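Long-range contacts in myosin-2 (Saccharomyces cerevisiae, PDB 2F6H), which carries organelles and other cargo along polarized actin cables, gripping receptor proteins on them through the globular tail domain described here: residues A[178-183]-A[258-263]; A[203-208]-A[266-271]; A[250-255]-A[326-331]. One frame throughout, in Å; residues are numbered along the deposited sequence.

Interaction 1 of 3, residues A[178-183]-A[258-263]; sequences ESLPGF and RGLQLN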
ATOM      1  N   GLU A 178      21.270   1.020 -17.410  1.00 40.46           N
ATOM      2  CA  GLU A 178      22.655   0.848 -16.989  1.00 40.91           C
ATOM      3  C   GLU A 178      22.954   1.752 -15.820  1.00 41.00           C
ATOM      4  O   GLU A 178      22.837   2.953 -15.929  1.00 41.56           O
ATOM      5  CB  GLU A 178      23.609   1.166 -18.130  1.00 40.44           C
ATOM      6  CG  GLU A 178      23.602   0.136 -19.241  1.00 41.12           C
ATOM      7  CD  GLU A 178      24.642   0.434 -20.296  1.00 43.11           C
ATOM      8  OE1 GLU A 178      24.750   1.620 -20.711  1.00 46.55           O
ATOM      9  OE2 GLU A 178      25.377  -0.503 -20.699  1.00 47.59           O
ATOM     10  N   SER A 179      23.328   1.166 -14.689  1.00 42.06           N
ATOM     11  CA  SER A 179      23.891   1.934 -13.560  1.00 42.59           C
ATOM     12  C   SER A 179      25.278   2.517 -13.908  1.00 43.35           C
ATOM     13  O   SER A 179      25.706   3.521 -13.322  1.00 43.48           O
ATOM     14  CB  SER A 179      23.970   1.069 -12.290  1.00 42.53           C
ATOM     15  OG  SER A 179      24.265  -0.286 -12.575  1.00 40.48           O
ATOM     16  N   LEU A 180      25.963   1.864 -14.858  1.00 43.87           N
ATOM     17  CA  LEU A 180      27.237   2.320 -15.418  1.00 44.31           C
ATOM     18  C   LEU A 180      27.039   2.520 -16.926  1.00 45.00           C
ATOM     19  O   LEU A 180      27.331   1.623 -17.721  1.00 44.62           O
ATOM     20  CB  LEU A 180      28.339   1.278 -15.151  1.00 43.80           C
ATOM     21  CG  LEU A 180      28.544   0.808 -13.704  1.00 43.26           C
ATOM     22  CD1 LEU A 180      29.273  -0.540 -13.676  1.00 42.27           C
ATOM     23  CD2 LEU A 180      29.300   1.865 -12.891  1.00 42.21           C
ATOM     24  N   PRO A 181      26.500   3.686 -17.324  1.00 46.33           N
ATOM     25  CA  PRO A 181      26.198   3.926 -18.733  1.00 46.65           C
ATOM     26  C   PRO A 181      27.393   3.659 -19.657  1.00 47.38           C
ATOM     27  O   PRO A 181      28.531   4.071 -19.357  1.00 47.62           O
ATOM     28  CB  PRO A 181      25.795   5.401 -18.755  1.00 46.94           C
ATOM     29  CG  PRO A 181      25.253   5.661 -17.392  1.00 46.66           C
ATOM     30  CD  PRO A 181      26.127   4.845 -16.484  1.00 46.64           C
ATOM     31  N   GLY A 182      27.122   2.940 -20.749  1.00 48.08           N
ATOM     32  CA  GLY A 182      28.141   2.539 -21.732  1.00 48.26           C
ATOM     33  C   GLY A 182      28.967   1.297 -21.401  1.00 48.71           C
ATOM     34  O   GLY A 182      29.663   0.777 -22.273  1.00 49.29           O
ATOM     35  N   PHE A 183      28.903   0.834 -20.149  1.00 48.62           N
ATOM     36  CA  PHE A 183      29.766  -0.239 -19.633  1.00 48.96           C
ATOM     37  C   PHE A 183      29.657  -1.476 -20.509  1.00 49.76           C
ATOM     38  O   PHE A 183      30.671  -2.112 -20.829  1.00 49.95           O
ATOM     39  CB  PHE A 183      29.370  -0.548 -18.175  1.00 47.56           C
ATOM     40  CG  PHE A 183      30.310  -1.478 -17.436  1.00 46.91           C
ATOM     41  CD1 PHE A 183      31.693  -1.356 -17.544  1.00 45.12           C
ATOM     42  CD2 PHE A 183      29.797  -2.435 -16.580  1.00 43.34           C
ATOM     43  CE1 PHE A 183      32.530  -2.204 -16.835  1.00 44.81           C
ATOM     44  CE2 PHE A 183      30.630  -3.268 -15.870  1.00 43.91           C
ATOM     45  CZ  PHE A 183      31.995  -3.154 -15.999  1.00 44.08           C
ATOM     46  N   ARG A 258      26.605  -7.269 -16.751  1.00 22.43           N
ATOM     47  CA  ARG A 258      25.206  -7.052 -16.338  1.00 22.75           C
ATOM     48  C   ARG A 258      25.032  -7.458 -14.893  1.00 21.57           C
ATOM     49  O   ARG A 258      24.243  -6.830 -14.169  1.00 20.56           O
ATOM     50  CB  ARG A 258      24.178  -7.829 -17.157  1.00 22.86           C
ATOM     51  CG  ARG A 258      23.995  -7.336 -18.586  1.00 29.33           C
ATOM     52  CD  ARG A 258      23.253  -6.005 -18.816  1.00 32.77           C
ATOM     53  NE  ARG A 258      22.620  -5.351 -17.678  1.00 34.73           N
ATOM     54  CZ  ARG A 258      22.058  -4.134 -17.756  1.00 36.18           C
ATOM     55  NH1 ARG A 258      22.081  -3.481 -18.912  1.00 36.33           N
ATOM     56  NH2 ARG A 258      21.481  -3.603 -16.684  1.00 36.26           N
ATOM     57  N   GLY A 259      25.738  -8.492 -14.458  1.00 21.57           N
ATOM     58  CA  GLY A 259      25.718  -8.897 -13.043  1.00 22.33           C
ATOM     59  C   GLY A 259      26.152  -7.778 -12.112  1.00 22.31           C
ATOM     60  O   GLY A 259      25.540  -7.533 -11.070  1.00 21.64           O
ATOM     61  N   LEU A 260      27.221  -7.092 -12.486  1.00 23.42           N
ATOM     62  CA  LEU A 260      27.749  -6.019 -11.651  1.00 24.00           C
ATOM     63  C   LEU A 260      26.740  -4.859 -11.588  1.00 23.79           C
ATOM     64  O   LEU A 260      26.412  -4.388 -10.517  1.00 22.78           O
ATOM     65  CB  LEU A 260      29.099  -5.524 -12.171  1.00 23.80           C
ATOM     66  CG  LEU A 260      29.725  -4.515 -11.213  1.00 23.61           C
ATOM     67  CD1 LEU A 260      30.031  -5.152  -9.884  1.00 25.49           C
ATOM     68  CD2 LEU A 260      30.951  -3.924 -11.805  1.00 24.83           C
ATOM     69  N   GLN A 261      26.245  -4.444 -12.747  1.00 24.54           N
ATOM     70  CA  GLN A 261      25.172  -3.446 -12.849  1.00 25.39           C
ATOM     71  C   GLN A 261      23.902  -3.783 -12.077  1.00 24.94           C
ATOM     72  O   GLN A 261      23.385  -2.925 -11.375  1.00 25.13           O
ATOM     73  CB  GLN A 261      24.861  -3.133 -14.314  1.00 25.56           C
ATOM     74  CG  GLN A 261      25.976  -2.313 -14.959  1.00 26.59           C
ATOM     75  CD  GLN A 261      25.838  -2.161 -16.453  1.00 27.83           C
ATOM     76  OE1 GLN A 261      25.971  -3.128 -17.202  1.00 30.83           O
ATOM     77  NE2 GLN A 261      25.610  -0.933 -16.903  1.00 30.40           N
ATOM     78  N   LEU A 262      23.424  -5.019 -12.183  1.00 25.46           N
ATOM     79  CA  LEU A 262      22.278  -5.483 -11.410  1.00 25.41           C
ATOM     80  C   LEU A 262      22.579  -5.462  -9.905  1.00 26.34           C
ATOM     81  O   LEU A 262      21.722  -4.995  -9.109  1.00 26.98           O
ATOM     82  CB  LEU A 262      21.846  -6.893 -11.846  1.00 25.47           C
ATOM     83  CG  LEU A 262      20.692  -7.613 -11.105  1.00 25.39           C
ATOM     84  CD1 LEU A 262      19.356  -6.890 -11.362  1.00 27.12           C
ATOM     85  CD2 LEU A 262      20.535  -9.074 -11.459  1.00 24.33           C
ATOM     86  N   ASN A 263      23.747  -5.988  -9.491  1.00 25.96           N
ATOM     87  CA  ASN A 263      24.173  -5.897  -8.071  1.00 25.56           C
ATOM     88  C   ASN A 263      24.027  -4.448  -7.545  1.00 25.40           C
ATOM     89  O   ASN A 263      23.446  -4.253  -6.500  1.00 25.48           O
ATOM     90  CB  ASN A 263      25.624  -6.387  -7.896  1.00 26.38           C
ATOM     91  CG  ASN A 263      26.209  -6.099  -6.485  1.00 27.51           C
ATOM     92  OD1 ASN A 263      25.609  -6.439  -5.474  1.00 31.10           O
ATOM     93  ND2 ASN A 263      27.397  -5.502  -6.441  1.00 28.90           N
TER

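Interaction 2 of 3, residues A[203-208]-A[266-271]; sequences TMDDIL and VTRLEE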
ATOM      1  N   THR A 203      15.074   5.068 -14.168  1.00 33.80           N
ATOM      2  CA  THR A 203      16.355   4.738 -13.559  1.00 32.06           C
ATOM      3  C   THR A 203      16.072   4.296 -12.121  1.00 30.22           C
ATOM      4  O   THR A 203      14.957   4.455 -11.617  1.00 27.50           O
ATOM      5  CB  THR A 203      17.274   5.969 -13.538  1.00 32.14           C
ATOM      6  OG1 THR A 203      16.744   6.960 -12.650  1.00 33.25           O
ATOM      7  CG2 THR A 203      17.406   6.589 -14.924  1.00 32.97           C
ATOM      8  N   MET A 204      17.092   3.797 -11.434  1.00 29.35           N
ATOM      9  CA  MET A 204      16.916   3.447 -10.029  1.00 28.96           C
ATOM     10  C   MET A 204      16.488   4.620  -9.160  1.00 27.97           C
ATOM     11  O   MET A 204      15.769   4.439  -8.183  1.00 27.12           O
ATOM     12  CB  MET A 204      18.160   2.781  -9.464  1.00 28.63           C
ATOM     13  CG  MET A 204      18.333   1.353  -9.915  1.00 27.83           C
ATOM     14  SD  MET A 204      16.942   0.277  -9.539  1.00 25.12           S
ATOM     15  CE  MET A 204      16.870   0.427  -7.785  1.00 24.52           C
ATOM     16  N   ASP A 205      16.881   5.830  -9.530  1.00 28.06           N
ATOM     17  CA  ASP A 205      16.473   7.011  -8.767  1.00 28.05           C
ATOM     18  C   ASP A 205      14.979   7.183  -8.694  1.00 27.28           C
ATOM     19  O   ASP A 205      14.471   7.613  -7.667  1.00 26.92           O
ATOM     20  CB  ASP A 205      17.126   8.262  -9.320  1.00 28.76           C
ATOM     21  CG  ASP A 205      18.615   8.322  -8.978  1.00 33.79           C
ATOM     22  OD1 ASP A 205      18.970   8.099  -7.790  1.00 39.23           O
ATOM     23  OD2 ASP A 205      19.429   8.559  -9.895  1.00 39.81           O
ATOM     24  N   ASP A 206      14.290   6.861  -9.797  1.00 27.13           N
ATOM     25  CA  ASP A 206      12.824   6.903  -9.879  1.00 26.19           C
ATOM     26  C   ASP A 206      12.172   5.864  -8.973  1.00 25.31           C
ATOM     27  O   ASP A 206      11.097   6.107  -8.441  1.00 24.59           O
ATOM     28  CB  ASP A 206      12.364   6.697 -11.321  1.00 26.54           C
ATOM     29  CG  ASP A 206      12.870   7.797 -12.254  1.00 27.81           C
ATOM     30  OD1 ASP A 206      12.858   8.967 -11.837  1.00 30.68           O
ATOM     31  OD2 ASP A 206      13.318   7.500 -13.376  1.00 29.48           O
ATOM     32  N   ILE A 207      12.823   4.709  -8.822  1.00 24.61           N
ATOM     33  CA  ILE A 207      12.340   3.648  -7.944  1.00 24.35           C
ATOM     34  C   ILE A 207      12.484   4.084  -6.493  1.00 23.65           C
ATOM     35  O   ILE A 207      11.585   3.866  -5.713  1.00 21.95           O
ATOM     36  CB  ILE A 207      13.080   2.285  -8.152  1.00 24.52           C
ATOM     37  CG1 ILE A 207      13.044   1.842  -9.621  1.00 24.78           C
ATOM     38  CG2 ILE A 207      12.442   1.193  -7.253  1.00 24.26           C
ATOM     39  CD1 ILE A 207      11.649   1.763 -10.197  1.00 27.59           C
ATOM     40  N   LEU A 208      13.625   4.701  -6.153  1.00 23.63           N
ATOM     41  CA  LEU A 208      13.870   5.189  -4.796  1.00 24.10           C
ATOM     42  C   LEU A 208      12.924   6.309  -4.415  1.00 23.41           C
ATOM     43  O   LEU A 208      12.424   6.372  -3.300  1.00 21.88           O
ATOM     44  CB  LEU A 208      15.335   5.645  -4.624  1.00 25.01           C
ATOM     45  CG  LEU A 208      16.345   4.527  -4.302  1.00 26.38           C
ATOM     46  CD1 LEU A 208      16.055   3.904  -2.948  1.00 29.01           C
ATOM     47  CD2 LEU A 208      16.338   3.473  -5.383  1.00 29.46           C
ATOM     48  N   VAL A 266      20.141  -3.451  -7.401  1.00 26.41           N
ATOM     49  CA  VAL A 266      19.534  -4.197  -6.315  1.00 26.39           C
ATOM     50  C   VAL A 266      20.004  -3.705  -4.954  1.00 26.43           C
ATOM     51  O   VAL A 266      19.190  -3.501  -4.031  1.00 26.36           O
ATOM     52  CB  VAL A 266      19.852  -5.716  -6.452  1.00 26.58           C
ATOM     53  CG1 VAL A 266      19.315  -6.476  -5.307  1.00 26.85           C
ATOM     54  CG2 VAL A 266      19.253  -6.268  -7.740  1.00 28.63           C
ATOM     55  N   THR A 267      21.315  -3.549  -4.810  1.00 26.26           N
ATOM     56  CA  THR A 267      21.914  -3.133  -3.521  1.00 25.97           C
ATOM     57  C   THR A 267      21.403  -1.792  -3.029  1.00 25.86           C
ATOM     58  O   THR A 267      21.152  -1.643  -1.843  1.00 25.60           O
ATOM     59  CB  THR A 267      23.477  -3.116  -3.559  1.00 25.58           C
ATOM     60  OG1 THR A 267      23.945  -4.410  -3.915  1.00 20.67           O
ATOM     61  CG2 THR A 267      24.050  -2.754  -2.178  1.00 25.97           C
ATOM     62  N   ARG A 268      21.238  -0.837  -3.936  1.00 26.55           N
ATOM     63  CA  ARG A 268      20.638   0.453  -3.586  1.00 28.02           C
ATOM     64  C   ARG A 268      19.220   0.311  -2.956  1.00 28.16           C
ATOM     65  O   ARG A 268      18.902   0.973  -1.972  1.00 28.66           O
ATOM     66  CB  ARG A 268      20.623   1.373  -4.817  1.00 28.25           C
ATOM     67  CG  ARG A 268      21.984   1.969  -5.138  1.00 29.54           C
ATOM     68  CD  ARG A 268      22.031   2.770  -6.438  1.00 32.18           C
ATOM     69  NE  ARG A 268      20.896   3.680  -6.623  1.00 38.93           N
ATOM     70  CZ  ARG A 268      20.923   5.021  -6.752  1.00 39.71           C
ATOM     71  NH1 ARG A 268      22.046   5.741  -6.705  1.00 41.62           N
ATOM     72  NH2 ARG A 268      19.777   5.668  -6.928  1.00 40.77           N
ATOM     73  N   LEU A 269      18.388  -0.572  -3.499  1.00 28.37           N
ATOM     74  CA  LEU A 269      17.078  -0.880  -2.900  1.00 28.84           C
ATOM     75  C   LEU A 269      17.212  -1.556  -1.539  1.00 28.27           C
ATOM     76  O   LEU A 269      16.542  -1.196  -0.597  1.00 26.31           O
ATOM     77  CB  LEU A 269      16.249  -1.776  -3.825  1.00 29.01           C
ATOM     78  CG  LEU A 269      14.972  -1.193  -4.447  1.00 32.40           C
ATOM     79  CD1 LEU A 269      14.234  -2.307  -5.204  1.00 32.36           C
ATOM     80  CD2 LEU A 269      14.063  -0.601  -3.359  1.00 32.77           C
ATOM     81  N   GLU A 270      18.077  -2.560  -1.476  1.00 29.35           N
ATOM     82  CA  GLU A 270      18.403  -3.274  -0.229  1.00 30.13           C
ATOM     83  C   GLU A 270      18.892  -2.333   0.909  1.00 29.76           C
ATOM     84  O   GLU A 270      18.477  -2.476   2.049  1.00 29.38           O
ATOM     85  CB  GLU A 270      19.459  -4.346  -0.525  1.00 30.62           C
ATOM     86  CG  GLU A 270      19.455  -5.552   0.403  1.00 31.20           C
ATOM     87  CD  GLU A 270      20.702  -6.435   0.192  1.00 34.46           C
ATOM     88  OE1 GLU A 270      21.477  -6.174  -0.779  1.00 39.22           O
ATOM     89  OE2 GLU A 270      20.907  -7.408   0.986  1.00 39.63           O
ATOM     90  N   GLU A 271      19.758  -1.370   0.589  1.00 29.35           N
ATOM     91  CA  GLU A 271      20.239  -0.393   1.577  1.00 29.05           C
ATOM     92  C   GLU A 271      19.149   0.607   1.967  1.00 29.04           C
ATOM     93  O   GLU A 271      19.076   1.017   3.118  1.00 28.81           O
ATOM     94  CB  GLU A 271      21.471   0.345   1.066  1.00 27.88           C
ATOM     95  CG  GLU A 271      22.711  -0.531   0.951  1.00 27.74           C
ATOM     96  CD  GLU A 271      23.440  -0.768   2.290  1.00 26.97           C
ATOM     97  OE1 GLU A 271      23.272   0.023   3.249  1.00 27.46           O
ATOM     98  OE2 GLU A 271      24.183  -1.767   2.388  1.00 26.85           O
TER

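Interaction 3 of 3, residues A[250-255]-A[326-331]; sequences KRNFLS and QYQVAD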
ATOM      1  N   LYS A 250      16.133 -13.693 -20.844  1.00 26.34           N
ATOM      2  CA  LYS A 250      17.076 -12.989 -21.722  1.00 28.08           C
ATOM      3  C   LYS A 250      18.168 -13.928 -22.194  1.00 28.82           C
ATOM      4  O   LYS A 250      18.815 -14.581 -21.388  1.00 29.28           O
ATOM      5  CB  LYS A 250      17.775 -11.841 -20.997  1.00 28.70           C
ATOM      6  CG  LYS A 250      16.902 -10.873 -20.260  1.00 30.00           C
ATOM      7  CD  LYS A 250      16.103 -10.076 -21.192  1.00 30.27           C
ATOM      8  CE  LYS A 250      15.976  -8.661 -20.687  1.00 31.94           C
ATOM      9  NZ  LYS A 250      15.125  -7.909 -21.653  1.00 28.52           N
ATOM     10  N   ARG A 251      18.433 -13.923 -23.488  1.00 30.31           N
ATOM     11  CA  ARG A 251      19.378 -14.869 -24.065  1.00 31.17           C
ATOM     12  C   ARG A 251      20.676 -14.337 -24.663  1.00 31.93           C
ATOM     13  O   ARG A 251      21.638 -15.103 -24.846  1.00 32.49           O
ATOM     14  CB  ARG A 251      18.668 -15.690 -25.111  1.00 32.36           C
ATOM     15  CG  ARG A 251      17.675 -16.647 -24.546  1.00 32.88           C
ATOM     16  CD  ARG A 251      18.014 -17.975 -25.068  1.00 37.50           C
ATOM     17  NE  ARG A 251      16.841 -18.729 -25.418  1.00 39.10           N
ATOM     18  CZ  ARG A 251      16.877 -19.806 -26.177  1.00 40.68           C
ATOM     19  NH1 ARG A 251      18.030 -20.251 -26.665  1.00 40.96           N
ATOM     20  NH2 ARG A 251      15.751 -20.444 -26.448  1.00 41.82           N
ATOM     21  N   ASN A 252      20.709 -13.060 -25.010  1.00 31.93           N
ATOM     22  CA  ASN A 252      21.978 -12.421 -25.295  1.00 31.82           C
ATOM     23  C   ASN A 252      22.118 -11.198 -24.411  1.00 30.60           C
ATOM     24  O   ASN A 252      22.166 -10.092 -24.923  1.00 30.54           O
ATOM     25  CB  ASN A 252      22.053 -12.021 -26.779  1.00 33.45           C
ATOM     26  CG  ASN A 252      21.675 -13.156 -27.692  1.00 37.55           C
ATOM     27  OD1 ASN A 252      20.506 -13.279 -28.074  1.00 44.49           O
ATOM     28  ND2 ASN A 252      22.657 -14.018 -28.040  1.00 41.56           N
ATOM     29  N   PHE A 253      22.187 -11.408 -23.095  1.00 28.75           N
ATOM     30  CA  PHE A 253      22.067 -10.296 -22.128  1.00 28.11           C
ATOM     31  C   PHE A 253      22.841 -10.542 -20.832  1.00 27.54           C
ATOM     32  O   PHE A 253      23.598  -9.681 -20.381  1.00 27.01           O
ATOM     33  CB  PHE A 253      20.600 -10.095 -21.779  1.00 27.92           C
ATOM     34  CG  PHE A 253      20.316  -8.854 -21.009  1.00 27.52           C
ATOM     35  CD1 PHE A 253      20.275  -7.623 -21.647  1.00 26.79           C
ATOM     36  CD2 PHE A 253      20.070  -8.907 -19.661  1.00 25.61           C
ATOM     37  CE1 PHE A 253      20.000  -6.471 -20.942  1.00 28.09           C
ATOM     38  CE2 PHE A 253      19.801  -7.754 -18.952  1.00 27.01           C
ATOM     39  CZ  PHE A 253      19.769  -6.533 -19.588  1.00 27.50           C
ATOM     40  N   LEU A 254      22.633 -11.720 -20.253  1.00 26.02           N
ATOM     41  CA  LEU A 254      23.268 -12.115 -19.016  1.00 25.67           C
ATOM     42  C   LEU A 254      24.781 -12.272 -19.200  1.00 25.32           C
ATOM     43  O   LEU A 254      25.255 -13.027 -20.056  1.00 26.19           O
ATOM     44  CB  LEU A 254      22.639 -13.398 -18.483  1.00 25.46           C
ATOM     45  CG  LEU A 254      21.117 -13.423 -18.393  1.00 25.16           C
ATOM     46  CD1 LEU A 254      20.588 -14.823 -18.114  1.00 24.76           C
ATOM     47  CD2 LEU A 254      20.643 -12.428 -17.349  1.00 25.62           C
ATOM     48  N   SER A 255      25.526 -11.477 -18.438  1.00 24.29           N
ATOM     49  CA  SER A 255      26.966 -11.403 -18.552  1.00 23.35           C
ATOM     50  C   SER A 255      27.492 -10.938 -17.205  1.00 22.59           C
ATOM     51  O   SER A 255      26.717 -10.495 -16.331  1.00 21.28           O
ATOM     52  CB  SER A 255      27.373 -10.413 -19.626  1.00 22.80           C
ATOM     53  OG  SER A 255      26.854  -9.113 -19.374  1.00 24.16           O
ATOM     54  N   GLN A 326      22.435 -19.491 -20.403  1.00 26.53           N
ATOM     55  CA  GLN A 326      22.237 -18.256 -21.170  1.00 26.02           C
ATOM     56  C   GLN A 326      23.287 -17.174 -20.867  1.00 25.96           C
ATOM     57  O   GLN A 326      23.280 -16.095 -21.468  1.00 25.91           O
ATOM     58  CB  GLN A 326      20.825 -17.721 -20.895  1.00 26.38           C
ATOM     59  CG  GLN A 326      19.712 -18.618 -21.441  1.00 26.24           C
ATOM     60  CD  GLN A 326      18.303 -18.237 -20.937  1.00 26.83           C
ATOM     61  OE1 GLN A 326      17.395 -19.047 -21.004  1.00 28.28           O
ATOM     62  NE2 GLN A 326      18.138 -17.028 -20.422  1.00 25.95           N
ATOM     63  N   TYR A 327      24.195 -17.468 -19.934  1.00 26.08           N
ATOM     64  CA  TYR A 327      25.307 -16.582 -19.600  1.00 25.83           C
ATOM     65  C   TYR A 327      26.181 -16.335 -20.818  1.00 25.78           C
ATOM     66  O   TYR A 327      26.578 -17.281 -21.469  1.00 25.98           O
ATOM     67  CB  TYR A 327      26.125 -17.198 -18.465  1.00 25.08           C
ATOM     68  CG  TYR A 327      27.298 -16.352 -18.024  1.00 25.02           C
ATOM     69  CD1 TYR A 327      27.135 -15.350 -17.069  1.00 23.58           C
ATOM     70  CD2 TYR A 327      28.564 -16.566 -18.544  1.00 23.35           C
ATOM     71  CE1 TYR A 327      28.202 -14.588 -16.645  1.00 23.17           C
ATOM     72  CE2 TYR A 327      29.637 -15.799 -18.143  1.00 24.04           C
ATOM     73  CZ  TYR A 327      29.450 -14.803 -17.202  1.00 24.42           C
ATOM     74  OH  TYR A 327      30.510 -14.055 -16.792  1.00 23.03           O
ATOM     75  N   GLN A 328      26.455 -15.064 -21.114  1.00 26.21           N
ATOM     76  CA  GLN A 328      27.236 -14.646 -22.272  1.00 26.79           C
ATOM     77  C   GLN A 328      28.649 -14.226 -21.842  1.00 27.31           C
ATOM     78  O   GLN A 328      28.846 -13.217 -21.165  1.00 27.80           O
ATOM     79  CB  GLN A 328      26.561 -13.458 -22.996  1.00 27.81           C
ATOM     80  CG  GLN A 328      25.186 -13.761 -23.654  1.00 29.42           C
ATOM     81  CD  GLN A 328      25.287 -14.891 -24.697  1.00 31.39           C
ATOM     82  OE1 GLN A 328      26.064 -14.795 -25.638  1.00 34.15           O
ATOM     83  NE2 GLN A 328      24.555 -15.976 -24.484  1.00 30.29           N
ATOM     84  N   VAL A 329      29.625 -14.996 -22.289  1.00 27.07           N
ATOM     85  CA  VAL A 329      31.021 -14.806 -21.981  1.00 26.60           C
ATOM     86  C   VAL A 329      31.518 -13.602 -22.776  1.00 25.93           C
ATOM     87  O   VAL A 329      31.093 -13.364 -23.890  1.00 26.39           O
ATOM     88  CB  VAL A 329      31.807 -16.088 -22.350  1.00 27.21           C
ATOM     89  CG1 VAL A 329      33.259 -15.925 -22.089  1.00 30.16           C
ATOM     90  CG2 VAL A 329      31.339 -17.236 -21.498  1.00 28.85           C
ATOM     91  N   ALA A 330      32.381 -12.806 -22.172  1.00 24.90           N
ATOM     92  CA  ALA A 330      32.956 -11.670 -22.855  1.00 24.16           C
ATOM     93  C   ALA A 330      34.182 -12.143 -23.599  1.00 23.14           C
ATOM     94  O   ALA A 330      34.701 -13.238 -23.350  1.00 20.56           O
ATOM     95  CB  ALA A 330      33.335 -10.605 -21.860  1.00 23.84           C
ATOM     96  N   ASP A 331      34.640 -11.309 -24.515  1.00 23.18           N
ATOM     97  CA  ASP A 331      35.925 -11.509 -25.136  1.00 24.77           C
ATOM     98  C   ASP A 331      36.974 -11.627 -24.023  1.00 25.18           C
ATOM     99  O   ASP A 331      36.926 -10.886 -23.029  1.00 25.70           O
ATOM    100  CB  ASP A 331      36.266 -10.316 -26.010  1.00 25.06           C
ATOM    101  CG  ASP A 331      35.441 -10.248 -27.274  1.00 27.77           C
ATOM    102  OD1 ASP A 331      34.674 -11.199 -27.589  1.00 28.88           O
ATOM    103  OD2 ASP A 331      35.580  -9.217 -27.968  1.00 32.57           O
TER
HETATM  104  O   HOH W   1      21.729 -13.982 -21.721  1.00 20.11           O

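Interaction 1 of 3, residues A[178-183]-A[258-263]
Polar contact between the loop 178-183 and the helical segment 258-263 rests on one hydrogen bond: Ser179 OG donates to the backbone O of Gln261 over 3.0 Å. The donor stands well off the C=O direction, at a C=O...OG angle of 105°. With chi1 at 35°, OG lies between the backbone N and the carbonyl carbon of Ser179, a placement that also brings it 3.4 Å from Gln261 CB.

Van der Waals contact centres on the Gln261 side chain. Its NE2 ends 3.1 Å from Glu178 CB, while its amide meets the edge of the Phe183 ring, the two planes 86° apart. Gln261 OE1 is weakly hydrogen-bonded to Ser184.

The loop, which follows helix 130-176, makes a type II beta turn from Leu180 to Phe183 and lies against helix 256-275 in the all-helical cargo-binding domain. Glu178 OE1, just before the turn, accepts from Gly182 N within it at 2.7 Å.

The contact between hydrocarbon side chains falls on Leu260, whose CD2 lies 4.1 Å from Phe183 CE2 and 4.2 Å from Leu180 CD1. Glu178 OE2 and Arg258 NH1 are 4.8 Å apart, too far for a salt bridge, so any attraction is probably weak; NH1 bonds to the carbonyl of Ile176.

Interaction 2 of 3, residues A[203-208]-A[266-271]
Arg268, which has the most surface buried by this contact, reaches from helix 256-275 to Asp205 and forms a salt bridge: NH2 donates to OD1 over 2.7 Å, with an angle of 146° at the hydrogen. The oxygen lies at the guanidinium edge, close to its plane. Relative to the carboxylate, however, the donor comes from above, 56° out of plane, so the two flat groups are steeply turned against each other rather than paired side by side. A bend at chi3 in an otherwise stretched Arg268 chain swings the guanidinium toward the start of the partner helix. Its NE passes 4.0 Å from Met204 CB, and Leu208 CD1 approaches the backbone O of Arg268 at 4.2 Å.

The two helical segments, 204-208 and 266-271, run nearly parallel, crossing at -18° with their axes 10.5 Å apart, and so form a side-by-side helix pair within the helical cargo-binding domain. Helix 204-220 begins here with a capping box: Thr203 OG1 accepts a weak bond from Asp205 N, and Asp206 OD2 accepts from Thr203 N at 3.1 Å.

Met204 is the second main contributor. Its chain folds at both chi2 and chi3, directing the methyl CE across Leu269 at about a right angle, 4.2 Å from CG. Helix 130-176 also packs on Met204, through Val174.

Leu269 completes the buried side of the pair. It also meets Ile207 through CD1, which lies 4.4 Å from Ile207 CG2. Ile207 in turn packs on Lys169 and Ala173, so the apolar side of the seam continues into helix 130-176, whereas the Asp205-Arg268 bridge occupies an exposed border.

Interaction 3 of 3, residues A[250-255]-A[326-331]
Gln326 lies across the loop 250-255, and its side chain can be traced outward atom by atom. CB lies 3.8 Å from Lys250 O and 4.0 Å from Leu254 CD1. CG next passes Arg251 CD at 4.1 Å, and the amide carbon CD comes 4.0 Å from Arg251 CG. Beyond CG the chain is extended (chi2 169°), which carries the amide to the carbonyl of Lys250, where NE2 donates a weak bond of 2.7 Å with an angle of only 120° at the hydrogen. The stronger partner of NE2 is the carbonyl of Ile248, just ahead of the loop. The amide and the Arg251 guanidinium are almost parallel, their planes 15° apart.

These segments are two interhelical connections of the DIL region: 250-255 links helix 225-248 to helix 256-275, while the other segment, 326-331, leads from helix 317-326 toward helix 338-353. Their backbones are joined directly where Gln328 N donates to Leu254 O over 2.6 Å. A water adds a second backbone link, accepting from Leu254 N and donating to the carbonyls of Lys250 and Gln326.

Gln328 folds back at chi2, and its NE2 bonds to Gln326 O from above the carbonyl plane. Along the way its CG passes 3.8 Å from Asn252 CA. Tyr327 brings ring atom CE1 within 3.8 Å of Ser255 C, while its hydroxyl is hydrogen-bonded to Glu333 and its ring makes a cation-pi contact with Lys299. Ser255 occupies the N-cap position of helix 256-275, its OG bonded to Arg258 N; its CB packs against Gln328 O.

Helix 256-275 connects all three contacts: interaction 3 ends on its N-cap residue, interaction 1 uses its first turns and interaction 2 the turns that follow. The centres of interactions 1 and 2 are 13 Å apart, as are those of 1 and 3, whereas 2 and 3 are separated by 24 Å between centres and about 11 Å between nearest atoms. Interactions 1 and 3 touch directly, Arg258 CG lying 3.0 Å from Phe253 O; interactions 1 and 2 adjoin only through the sequence. In every pairing the segments alternate along the chain, so the loops and helices interleave. All three belong to the globular cargo-binding tail.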